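Local coordinates for B-129 (Sulfolobus virus 1, PDB 2WBT), which probably binds DNA through two zinc fingers and is essential for virus function, at residues A[78-83]-A[96-101]; A[104-109]-A[122-127]; A[82-85]-A[89-92]. All coordinates share one frame; numbering follows the deposited sequence. Where two conformers were deposited one is given.

Interaction 1: residues A[78-83]-A[96-101]. With ZN (zinc ion), chain C.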
ATOM      1  N   PRO A  78      -3.079  14.407   4.493  1.00 22.77           N
ATOM      2  CA  PRO A  78      -2.076  13.654   3.741  1.00 22.68           C
ATOM      3  C   PRO A  78      -0.640  14.083   4.037  1.00 22.66           C
ATOM      4  O   PRO A  78       0.262  13.247   4.018  1.00 22.65           O
ATOM      5  CB  PRO A  78      -2.433  13.953   2.278  1.00 22.66           C
ATOM      6  CG  PRO A  78      -3.829  14.466   2.313  1.00 22.68           C
ATOM      7  CD  PRO A  78      -3.937  15.199   3.598  1.00 22.74           C
ATOM      8  N   LEU A  79      -0.437  15.368   4.315  1.00 22.68           N
ATOM      9  CA  LEU A  79       0.904  15.900   4.549  1.00 22.72           C
ATOM     10  C   LEU A  79       1.468  15.544   5.930  1.00 22.88           C
ATOM     11  O   LEU A  79       2.650  15.214   6.034  1.00 22.85           O
ATOM     12  CB  LEU A  79       0.932  17.416   4.336  1.00 22.69           C
ATOM     13  CG  LEU A  79       0.435  17.928   2.979  1.00 22.63           C
ATOM     14  CD1 LEU A  79       0.549  19.444   2.915  1.00 22.60           C
ATOM     15  CD2 LEU A  79       1.198  17.286   1.827  1.00 22.60           C
ATOM     16  N   CYS A  80       0.649  15.608   6.980  1.00 23.03           N
ATOM     17  CA  CYS A  80       1.135  15.233   8.320  1.00 23.84           C
ATOM     18  C   CYS A  80       0.591  13.910   8.871  1.00 22.86           C
ATOM     19  O   CYS A  80       1.134  13.389   9.848  1.00 22.39           O
ATOM     20  CB  CYS A  80       0.920  16.364   9.332  1.00 24.76           C
ATOM     21  SG  CYS A  80      -0.866  16.713   9.756  1.00 27.57           S
ATOM     22  N   LEU A  81      -0.432  13.342   8.236  1.00 22.28           N
ATOM     23  CA  LEU A  81      -0.994  12.048   8.662  1.00 21.81           C
ATOM     24  C   LEU A  81      -1.588  12.063  10.068  1.00 21.42           C
ATOM     25  O   LEU A  81      -1.567  11.042  10.759  1.00 21.40           O
ATOM     26  CB  LEU A  81       0.061  10.933   8.570  1.00 21.82           C
ATOM     27  CG  LEU A  81       0.563  10.595   7.168  1.00 21.79           C
ATOM     28  CD1 LEU A  81       1.704   9.592   7.250  1.00 21.79           C
ATOM     29  CD2 LEU A  81      -0.565  10.056   6.298  1.00 21.78           C
ATOM     30  N   MET A  82      -2.099  13.222  10.494  0.50 21.18           N
ATOM     31  CA  MET A  82      -2.716  13.366  11.817  0.50 20.96           C
ATOM     32  C   MET A  82      -4.244  13.376  11.696  0.50 20.77           C
ATOM     33  O   MET A  82      -4.796  14.112  10.876  0.50 20.75           O
ATOM     34  CB  MET A  82      -2.236  14.638  12.521  0.50 20.95           C
ATOM     35  CG  MET A  82      -0.740  14.671  12.857  0.50 20.94           C
ATOM     36  SD  MET A  82      -0.131  13.336  13.914  0.50 20.94           S
ATOM     37  CE  MET A  82       0.493  12.177  12.704  0.50 20.94           C
ATOM     38  N   PRO A  83      -4.929  12.554  12.516  1.00 20.57           N
ATOM     39  CA  PRO A  83      -6.382  12.454  12.490  1.00 20.35           C
ATOM     40  C   PRO A  83      -7.060  13.659  13.124  1.00 20.11           C
ATOM     41  O   PRO A  83      -6.524  14.248  14.062  1.00 20.09           O
ATOM     42  CB  PRO A  83      -6.678  11.187  13.306  1.00 20.34           C
ATOM     43  CG  PRO A  83      -5.420  10.779  13.942  1.00 20.43           C
ATOM     44  CD  PRO A  83      -4.327  11.666  13.528  1.00 20.55           C
ATOM     45  N   TYR A  96      -5.229  26.742   7.574  1.00 23.39           N
ATOM     46  CA  TYR A  96      -4.506  27.670   8.458  1.00 23.42           C
ATOM     47  C   TYR A  96      -3.239  27.119   9.127  1.00 23.55           C
ATOM     48  O   TYR A  96      -2.351  27.897   9.479  1.00 23.55           O
ATOM     49  CB  TYR A  96      -5.451  28.202   9.540  1.00 23.39           C
ATOM     50  CG  TYR A  96      -6.604  29.015   8.996  1.00 23.28           C
ATOM     51  CD1 TYR A  96      -6.437  30.355   8.659  1.00 23.19           C
ATOM     52  CD2 TYR A  96      -7.861  28.444   8.816  1.00 23.19           C
ATOM     53  CE1 TYR A  96      -7.494  31.107   8.157  1.00 23.15           C
ATOM     54  CE2 TYR A  96      -8.923  29.186   8.316  1.00 23.15           C
ATOM     55  CZ  TYR A  96      -8.733  30.516   7.988  1.00 23.14           C
ATOM     56  OH  TYR A  96      -9.782  31.256   7.493  1.00 23.12           O
ATOM     57  N   THR A  97      -3.147  25.801   9.297  1.00 23.72           N
ATOM     58  CA  THR A  97      -2.109  25.206  10.157  1.00 23.88           C
ATOM     59  C   THR A  97      -1.065  24.321   9.450  1.00 24.05           C
ATOM     60  O   THR A  97       0.034  24.132   9.977  1.00 24.06           O
ATOM     61  CB  THR A  97      -2.758  24.396  11.307  1.00 23.87           C
ATOM     62  OG1 THR A  97      -3.784  25.180  11.930  1.00 23.87           O
ATOM     63  CG2 THR A  97      -1.722  24.003  12.354  1.00 23.87           C
ATOM     64  N   GLU A  98      -1.391  23.792   8.273  1.00 24.26           N
ATOM     65  CA  GLU A  98      -0.480  22.888   7.559  1.00 24.43           C
ATOM     66  C   GLU A  98       0.480  23.672   6.655  1.00 24.57           C
ATOM     67  O   GLU A  98       0.055  24.256   5.656  1.00 24.58           O
ATOM     68  CB  GLU A  98      -1.278  21.863   6.741  1.00 24.44           C
ATOM     69  CG  GLU A  98      -0.427  20.867   5.955  1.00 24.47           C
ATOM     70  CD  GLU A  98       0.697  20.272   6.784  1.00 24.49           C
ATOM     71  OE1 GLU A  98       0.405  19.475   7.708  1.00 24.50           O
ATOM     72  OE2 GLU A  98       1.871  20.606   6.515  1.00 24.50           O
ATOM     73  N   HIS A  99       1.767  23.669   7.007  1.00 24.72           N
ATOM     74  CA  HIS A  99       2.779  24.482   6.309  1.00 24.84           C
ATOM     75  C   HIS A  99       3.905  23.699   5.619  1.00 24.92           C
ATOM     76  O   HIS A  99       4.857  24.309   5.129  1.00 24.94           O
ATOM     77  CB  HIS A  99       3.413  25.481   7.282  1.00 24.85           C
ATOM     78  CG  HIS A  99       2.429  26.402   7.930  1.00 24.88           C
ATOM     79  ND1 HIS A  99       1.628  27.262   7.210  1.00 24.90           N
ATOM     80  CD2 HIS A  99       2.125  26.606   9.232  1.00 24.90           C
ATOM     81  CE1 HIS A  99       0.867  27.951   8.041  1.00 24.92           C
ATOM     82  NE2 HIS A  99       1.149  27.572   9.275  1.00 24.91           N
ATOM     83  N   THR A 100       3.812  22.372   5.566  1.00 25.02           N
ATOM     84  CA  THR A 100       4.875  21.570   4.941  1.00 25.08           C
ATOM     85  C   THR A 100       4.902  21.742   3.420  1.00 25.11           C
ATOM     86  O   THR A 100       3.859  21.722   2.765  1.00 25.12           O
ATOM     87  CB  THR A 100       4.755  20.067   5.269  1.00 25.08           C
ATOM     88  OG1 THR A 100       5.937  19.384   4.827  1.00 25.09           O
ATOM     89  CG2 THR A 100       3.550  19.457   4.585  1.00 25.09           C
ATOM     90  N   LYS A 101       6.104  21.913   2.872  1.00 25.14           N
ATOM     91  CA  LYS A 101       6.297  22.029   1.424  1.00 25.16           C
ATOM     92  C   LYS A 101       6.796  20.724   0.807  1.00 25.12           C
ATOM     93  O   LYS A 101       6.824  20.597  -0.413  1.00 25.12           O
ATOM     94  CB  LYS A 101       7.301  23.137   1.095  1.00 25.18           C
ATOM     95  CG  LYS A 101       7.045  24.464   1.787  1.00 25.25           C
ATOM     96  CD  LYS A 101       5.821  25.170   1.232  1.00 25.32           C
ATOM     97  CE  LYS A 101       5.554  26.473   1.971  1.00 25.35           C
ATOM     98  NZ  LYS A 101       5.226  26.262   3.406  1.00 25.36           N
TER
HETATM   99 ZN    ZN C1130      -1.252  18.141   8.061  1.00 48.26          ZN

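Interaction 2: residues A[104-109]-A[122-127]. With ZN (zinc ion), chain D.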
ATOM      1  N   PRO A 104       5.339  13.908   1.908  1.00 25.17           N
ATOM      2  CA  PRO A 104       5.769  12.889   2.876  1.00 25.29           C
ATOM      3  C   PRO A 104       6.141  11.557   2.223  1.00 25.42           C
ATOM      4  O   PRO A 104       6.778  10.714   2.857  1.00 25.42           O
ATOM      5  CB  PRO A 104       4.530  12.708   3.765  1.00 25.28           C
ATOM      6  CG  PRO A 104       3.397  13.143   2.927  1.00 25.23           C
ATOM      7  CD  PRO A 104       3.931  14.290   2.138  1.00 25.18           C
ATOM      8  N   VAL A 105       5.747  11.389   0.963  1.00 25.57           N
ATOM      9  CA  VAL A 105       5.941  10.147   0.226  1.00 25.68           C
ATOM     10  C   VAL A 105       7.226  10.165  -0.608  1.00 25.75           C
ATOM     11  O   VAL A 105       8.114   9.339  -0.401  1.00 25.76           O
ATOM     12  CB  VAL A 105       4.737   9.868  -0.703  1.00 25.69           C
ATOM     13  CG1 VAL A 105       4.841   8.477  -1.309  1.00 25.69           C
ATOM     14  CG2 VAL A 105       3.425  10.020   0.060  1.00 25.69           C
ATOM     15  N   CYS A 106       7.318  11.110  -1.541  1.00 25.78           N
ATOM     16  CA  CYS A 106       8.425  11.155  -2.517  1.00 25.88           C
ATOM     17  C   CYS A 106       9.520  12.178  -2.213  1.00 25.84           C
ATOM     18  O   CYS A 106      10.589  12.129  -2.819  1.00 25.74           O
ATOM     19  CB  CYS A 106       7.886  11.398  -3.926  1.00 25.87           C
ATOM     20  SG  CYS A 106       7.479  13.115  -4.279  1.00 26.14           S
ATOM     21  N   LYS A 107       9.249  13.110  -1.303  1.00 25.87           N
ATOM     22  CA  LYS A 107      10.256  14.078  -0.839  1.00 25.87           C
ATOM     23  C   LYS A 107      10.568  15.194  -1.836  1.00 25.83           C
ATOM     24  O   LYS A 107      11.629  15.822  -1.765  1.00 25.83           O
ATOM     25  CB  LYS A 107      11.551  13.362  -0.435  1.00 25.88           C
ATOM     26  CG  LYS A 107      11.350  12.352   0.665  1.00 25.89           C
ATOM     27  CD  LYS A 107      11.175  13.051   1.999  1.00 25.90           C
ATOM     28  CE  LYS A 107      10.400  12.200   2.981  1.00 25.90           C
ATOM     29  NZ  LYS A 107      10.700  12.574   4.390  1.00 25.90           N
ATOM     30  N   LYS A 108       9.623  15.442  -2.735  0.50 25.79           N
ATOM     31  CA  LYS A 108       9.721  16.515  -3.711  0.50 25.76           C
ATOM     32  C   LYS A 108       9.234  17.815  -3.072  0.50 25.69           C
ATOM     33  O   LYS A 108       8.306  17.792  -2.261  0.50 25.69           O
ATOM     34  CB  LYS A 108       8.868  16.168  -4.924  0.50 25.77           C
ATOM     35  CG  LYS A 108       9.003  17.122  -6.076  0.50 25.80           C
ATOM     36  CD  LYS A 108       7.972  16.826  -7.135  0.50 25.84           C
ATOM     37  CE  LYS A 108       7.713  18.044  -7.939  0.50 25.86           C
ATOM     38  NZ  LYS A 108       6.801  17.755  -9.091  0.50 25.86           N
ATOM     39  N   GLU A 109       9.847  18.941  -3.439  1.00 25.62           N
ATOM     40  CA  GLU A 109       9.560  20.222  -2.771  1.00 25.50           C
ATOM     41  C   GLU A 109       8.767  21.204  -3.637  1.00 25.35           C
ATOM     42  O   GLU A 109       8.767  21.105  -4.865  1.00 25.35           O
ATOM     43  CB  GLU A 109      10.867  20.862  -2.287  1.00 25.49           C
ATOM     44  CG  GLU A 109      10.727  21.562  -0.937  1.00 25.51           C
ATOM     45  CD  GLU A 109      12.005  22.226  -0.461  1.00 25.52           C
ATOM     46  OE1 GLU A 109      13.083  21.933  -1.018  1.00 25.53           O
ATOM     47  OE2 GLU A 109      11.929  23.040   0.483  1.00 25.52           O
ATOM     48  N   LYS A 122      -2.373  13.968  -7.039  1.00 27.15           N
ATOM     49  CA  LYS A 122      -2.186  13.668  -8.464  1.00 27.21           C
ATOM     50  C   LYS A 122      -1.230  12.513  -8.732  1.00 27.20           C
ATOM     51  O   LYS A 122      -1.495  11.689  -9.606  1.00 27.20           O
ATOM     52  CB  LYS A 122      -1.684  14.894  -9.220  1.00 27.24           C
ATOM     53  CG  LYS A 122      -2.775  15.881  -9.597  1.00 27.33           C
ATOM     54  CD  LYS A 122      -2.237  17.071 -10.397  1.00 27.42           C
ATOM     55  CE  LYS A 122      -0.807  17.467 -10.016  1.00 27.46           C
ATOM     56  NZ  LYS A 122      -0.488  18.866 -10.436  1.00 27.48           N
ATOM     57  N   LYS A 123      -0.118  12.463  -8.003  1.00 27.16           N
ATOM     58  CA  LYS A 123       0.916  11.452  -8.257  1.00 27.11           C
ATOM     59  C   LYS A 123       1.066  10.388  -7.165  1.00 27.01           C
ATOM     60  O   LYS A 123       1.876   9.473  -7.313  1.00 27.01           O
ATOM     61  CB  LYS A 123       2.259  12.129  -8.554  1.00 27.14           C
ATOM     62  CG  LYS A 123       2.408  12.485 -10.029  1.00 27.22           C
ATOM     63  CD  LYS A 123       3.450  13.557 -10.281  1.00 27.31           C
ATOM     64  CE  LYS A 123       4.862  13.022 -10.154  1.00 27.36           C
ATOM     65  NZ  LYS A 123       5.856  14.085 -10.477  1.00 27.38           N
ATOM     66  N   HIS A 124       0.305  10.501  -6.079  1.00 26.88           N
ATOM     67  CA  HIS A 124       0.260   9.434  -5.062  1.00 26.82           C
ATOM     68  C   HIS A 124      -1.156   8.978  -4.740  1.00 26.82           C
ATOM     69  O   HIS A 124      -1.356   7.993  -4.018  1.00 26.71           O
ATOM     70  CB  HIS A 124       0.989   9.878  -3.800  1.00 26.83           C
ATOM     71  CG  HIS A 124       2.403  10.288  -4.056  1.00 27.01           C
ATOM     72  ND1 HIS A 124       3.421   9.374  -4.209  1.00 27.31           N
ATOM     73  CD2 HIS A 124       2.963  11.509  -4.222  1.00 27.16           C
ATOM     74  CE1 HIS A 124       4.552  10.014  -4.441  1.00 27.51           C
ATOM     75  NE2 HIS A 124       4.303  11.312  -4.453  1.00 27.25           N
ATOM     76  N   ASN A 125      -2.122   9.705  -5.298  1.00 27.12           N
ATOM     77  CA  ASN A 125      -3.533   9.368  -5.225  1.00 27.33           C
ATOM     78  C   ASN A 125      -4.116   9.370  -3.821  1.00 27.55           C
ATOM     79  O   ASN A 125      -5.039   8.612  -3.525  1.00 27.57           O
ATOM     80  CB  ASN A 125      -3.791   8.021  -5.895  1.00 27.33           C
ATOM     81  CG  ASN A 125      -4.998   8.053  -6.800  1.00 27.33           C
ATOM     82  OD1 ASN A 125      -4.971   7.504  -7.901  1.00 27.32           O
ATOM     83  ND2 ASN A 125      -6.066   8.703  -6.351  1.00 27.33           N
ATOM     84  N   ILE A 126      -3.590  10.235  -2.964  1.00 27.82           N
ATOM     85  CA  ILE A 126      -4.143  10.404  -1.629  1.00 28.04           C
ATOM     86  C   ILE A 126      -4.704  11.814  -1.545  1.00 28.25           C
ATOM     87  O   ILE A 126      -3.961  12.796  -1.516  1.00 28.27           O
ATOM     88  CB  ILE A 126      -3.096  10.128  -0.548  1.00 28.04           C
ATOM     89  CG1 ILE A 126      -2.633   8.672  -0.658  1.00 28.04           C
ATOM     90  CG2 ILE A 126      -3.671  10.404   0.837  1.00 28.04           C
ATOM     91  CD1 ILE A 126      -1.702   8.236   0.443  1.00 28.04           C
ATOM     92  N   CYS A 127      -6.031  11.889  -1.509  1.00 28.50           N
ATOM     93  CA  CYS A 127      -6.757  13.116  -1.804  1.00 28.67           C
ATOM     94  C   CYS A 127      -7.757  13.455  -0.706  1.00 28.91           C
ATOM     95  O   CYS A 127      -8.348  12.561  -0.096  1.00 28.93           O
ATOM     96  CB  CYS A 127      -7.488  12.960  -3.140  1.00 28.63           C
ATOM     97  SG  CYS A 127      -6.427  12.422  -4.510  1.00 28.34           S
TER
HETATM   98 ZN    ZN D1131       5.468  12.945  -3.592  1.00 38.91          ZN

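Interaction 3: residues A[82-85]-A[89-92]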
ATOM      1  N   MET A  82      -2.099  13.222  10.494  0.50 21.18           N
ATOM      2  CA  MET A  82      -2.716  13.366  11.817  0.50 20.96           C
ATOM      3  C   MET A  82      -4.244  13.376  11.696  0.50 20.77           C
ATOM      4  O   MET A  82      -4.796  14.112  10.876  0.50 20.75           O
ATOM      5  CB  MET A  82      -2.236  14.638  12.521  0.50 20.95           C
ATOM      6  CG  MET A  82      -0.740  14.671  12.857  0.50 20.94           C
ATOM      7  SD  MET A  82      -0.131  13.336  13.914  0.50 20.94           S
ATOM      8  CE  MET A  82       0.493  12.177  12.704  0.50 20.94           C
ATOM      9  N   PRO A  83      -4.929  12.554  12.516  1.00 20.57           N
ATOM     10  CA  PRO A  83      -6.382  12.454  12.490  1.00 20.35           C
ATOM     11  C   PRO A  83      -7.060  13.659  13.124  1.00 20.11           C
ATOM     12  O   PRO A  83      -6.524  14.248  14.062  1.00 20.09           O
ATOM     13  CB  PRO A  83      -6.678  11.187  13.306  1.00 20.34           C
ATOM     14  CG  PRO A  83      -5.420  10.779  13.942  1.00 20.43           C
ATOM     15  CD  PRO A  83      -4.327  11.666  13.528  1.00 20.55           C
ATOM     16  N   PHE A  84      -8.230  14.010  12.602  1.00 19.87           N
ATOM     17  CA  PHE A  84      -9.026  15.102  13.146  1.00 19.69           C
ATOM     18  C   PHE A  84     -10.452  14.647  13.414  1.00 19.57           C
ATOM     19  O   PHE A  84     -10.933  13.680  12.819  1.00 19.56           O
ATOM     20  CB  PHE A  84      -8.997  16.301  12.205  1.00 19.67           C
ATOM     21  CG  PHE A  84      -7.695  17.034  12.229  1.00 19.60           C
ATOM     22  CD1 PHE A  84      -7.489  18.073  13.126  1.00 19.56           C
ATOM     23  CD2 PHE A  84      -6.662  16.667  11.381  1.00 19.56           C
ATOM     24  CE1 PHE A  84      -6.282  18.746  13.162  1.00 19.54           C
ATOM     25  CE2 PHE A  84      -5.452  17.335  11.411  1.00 19.54           C
ATOM     26  CZ  PHE A  84      -5.264  18.377  12.304  1.00 19.53           C
ATOM     27  N   SER A  85     -11.118  15.354  14.320  1.00 19.44           N
ATOM     28  CA  SER A  85     -12.437  14.956  14.812  1.00 19.36           C
ATOM     29  C   SER A  85     -13.500  14.963  13.715  1.00 19.31           C
ATOM     30  O   SER A  85     -14.396  14.116  13.703  1.00 19.30           O
ATOM     31  CB  SER A  85     -12.873  15.879  15.955  1.00 19.35           C
ATOM     32  OG  SER A  85     -13.118  17.196  15.488  1.00 19.34           O
ATOM     33  N   SER A  89     -12.808  20.474  11.072  1.00 19.76           N
ATOM     34  CA  SER A  89     -11.556  20.693  11.803  1.00 19.91           C
ATOM     35  C   SER A  89     -10.334  20.283  10.977  1.00 20.13           C
ATOM     36  O   SER A  89      -9.247  20.837  11.154  1.00 20.13           O
ATOM     37  CB  SER A  89     -11.571  19.931  13.131  1.00 19.90           C
ATOM     38  OG  SER A  89     -11.691  18.535  12.924  1.00 19.89           O
ATOM     39  N   LEU A  90     -10.518  19.309  10.087  1.00 20.42           N
ATOM     40  CA  LEU A  90      -9.455  18.865   9.182  1.00 20.68           C
ATOM     41  C   LEU A  90      -9.052  19.959   8.195  1.00 21.01           C
ATOM     42  O   LEU A  90      -7.862  20.182   7.972  1.00 21.02           O
ATOM     43  CB  LEU A  90      -9.885  17.608   8.415  1.00 20.66           C
ATOM     44  CG  LEU A  90      -8.993  17.169   7.245  1.00 20.62           C
ATOM     45  CD1 LEU A  90      -7.628  16.723   7.753  1.00 20.60           C
ATOM     46  CD2 LEU A  90      -9.664  16.053   6.459  1.00 20.60           C
ATOM     47  N   LYS A  91     -10.035  20.628   7.594  1.00 21.45           N
ATOM     48  CA  LYS A  91      -9.737  21.680   6.615  1.00 21.83           C
ATOM     49  C   LYS A  91      -9.482  23.045   7.254  1.00 22.26           C
ATOM     50  O   LYS A  91      -9.003  23.957   6.578  1.00 22.28           O
ATOM     51  CB  LYS A  91     -10.803  21.765   5.518  1.00 21.81           C
ATOM     52  CG  LYS A  91     -12.179  22.235   5.948  1.00 21.79           C
ATOM     53  CD  LYS A  91     -13.166  22.093   4.796  1.00 21.78           C
ATOM     54  CE  LYS A  91     -13.574  20.640   4.567  1.00 21.78           C
ATOM     55  NZ  LYS A  91     -14.371  20.477   3.320  1.00 21.78           N
ATOM     56  N   GLN A  92      -9.800  23.195   8.539  1.00 22.83           N
ATOM     57  CA  GLN A  92      -9.293  24.338   9.301  1.00 23.31           C
ATOM     58  C   GLN A  92      -7.781  24.188   9.453  1.00 23.88           C
ATOM     59  O   GLN A  92      -7.035  25.163   9.367  1.00 23.90           O
ATOM     60  CB  GLN A  92      -9.943  24.440  10.683  1.00 23.28           C
ATOM     61  CG  GLN A  92      -9.303  25.510  11.570  1.00 23.22           C
ATOM     62  CD  GLN A  92     -10.059  25.739  12.857  1.00 23.18           C
ATOM     63  OE1 GLN A  92      -9.565  25.424  13.944  1.00 23.18           O
ATOM     64  NE2 GLN A  92     -11.266  26.293  12.749  1.00 23.17           N
TER

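Interaction 1: residues A[78-83]-A[96-101]
Leu79 and Cys80 meet Glu98 and Thr100 in a metal-centred contact between two loops of the first zinc finger: the turn between strands 75-76 and 83-84, and the chain leaving helix 87-96. One zinc ion joins them, bound by Cys80 SG at 2.2 Å and by Glu98 OE1, also at 2.2 Å. Cys77 and His93 complete the site. Glu98 leaves its backbone with CG anti to N (chi1 -180°) and then bends at chi2 (46°), and this kink turns the carboxylate back toward the turn, where OE1 reaches the metal.

Beside the metal lies an apolar patch. The Leu79 side chain runs at a slant past those of Glu98 and Thr100; its CD1 lies 3.5 Å from Glu98 CG, so the methylene part of the acid packs on the leucine. The Thr100 methyl lies beside Leu79 as well, though its exact place is less sure. Leu79 also touches Leu117 and Val120 of helix 113-122, which carries the patch into the second finger. A CxxC turn and ligands from a helix and its C-terminal exit mark a C2H2-type zinc finger, here with glutamate in place of the second histidine.

Interaction 2: residues A[104-109]-A[122-127]
Val105 packs over a face of the His124 imidazole while Cys106 and the zinc ion meet its edge, and this is the tight half of the contact. Val105 CB lies 3.8 Å from the ring centroid and only 15° off the ring normal, a CH-pi contact displaced toward the rim. With CG1 anti to the backbone N (chi1 -171°), that methyl also reaches the ring, 3.4 Å from His124 ND1. Cys106 comes to the edge instead, its CB 3.6 Å from His124 NE2. The zinc ion takes His124 NE2 at 2.2 Å and Cys106 SG at 2.1 Å; Cys103 and His119 supply the other two ligands, and the rings of His119 and His124 meet steeply inclined. A weak hydrogen bond from Lys108 N to Cys106 SG adds a donor to the metal-bound sulfur.

The solvent side is quite different. Lys108, extended beyond CG, and Lys123, bent at chi3, cross roughly at right angles, and their like-charged NZ atoms lie 4.0 Å apart, probably an unfavourable approach that solvent would screen. Lys108 has more than one conformer, which makes this approach tentative.

Beyond His124 the chain turns back: Cys127 forms a disulfide with Cys121 of helix 113-122, and Asn125 ND2 and OD1 hydrogen-bond to Cys127 O and Lys70 NZ, both of the second subunit. The Cys2His2 site itself, with a cysteine-bearing turn closed by histidines from a helix and its exit, is that of a C2H2-type zinc finger.

Interaction 3: residues A[82-85]-A[89-92]
Phe84 packs its ring and CB against Ser89 and Leu90, closing the strand of a zinc finger onto the helix in the beta-beta-alpha arrangement of the C2H2 class. The apolar part is a meeting of Phe84 CD2 with Leu90 CD1 at 3.8 Å. The two side chains run about perpendicular to one another, and the methyl approaches the ring obliquely. Farther back, Phe84 CG lies 4.0 Å from Leu90 CA, which shows that the aromatic ring reaches the helix backbone as well as its side chains. On the Ser89 side, Phe84 CD1 is 3.8 Å from the carbonyl oxygen Ser89 O, while Phe84 CB sits 3.6 Å from Ser89 OG.

Phe84 carries CG beside its backbone N, anti to the carbonyl carbon (chi1 -74°), which puts the ring against Ser89 and Leu90. Leu90 places CG anti to the backbone N (chi1 169°), and its branch then carries CD1 to the ring.

A second shell positions this pair. Phe84 is held in the short, weakly bonded hairpin by backbone hydrogen bonds with Phe75, and its carbonyl oxygen accepts a hydrogen bond from Ser73 OG. On the metal side, the ring of Phe84 meets that of the zinc ligand His93, and Leu90 touches Cys77, another ligand. The nearest part of the Phe84 side chain is about 5 Å from the zinc ion, so the small apolar core of the finger borders directly on the metal site. At the exposed margin, where strand passes into helix, Ser89 OG is hydrogen-bonded to Ser86 O, just ahead of helix 87-96, and lies 3.2 Å from Ser85 OG.

Interactions 1 and 3 belong to the first finger, their centres 9 Å apart, and start from the same region, sharing Met82 and Pro83: interaction 3 closes strand 83-84 onto helix 87-96, and interaction 1 ties the preceding turn to the exit of that helix. Interaction 2 follows in series along the chain and spans helix 113-122 of the second finger. Its centre is 13 Å from that of interaction 1 and 19 Å from that of interaction 3. Interactions 1 and 2 touch: Pro78 O lies 3.3 Å from Pro104 CG, and Pro78 CB packs 4.0 Å from Ile126 CG2, so the two fingers pack against each other, whereas interactions 2 and 3 do not meet.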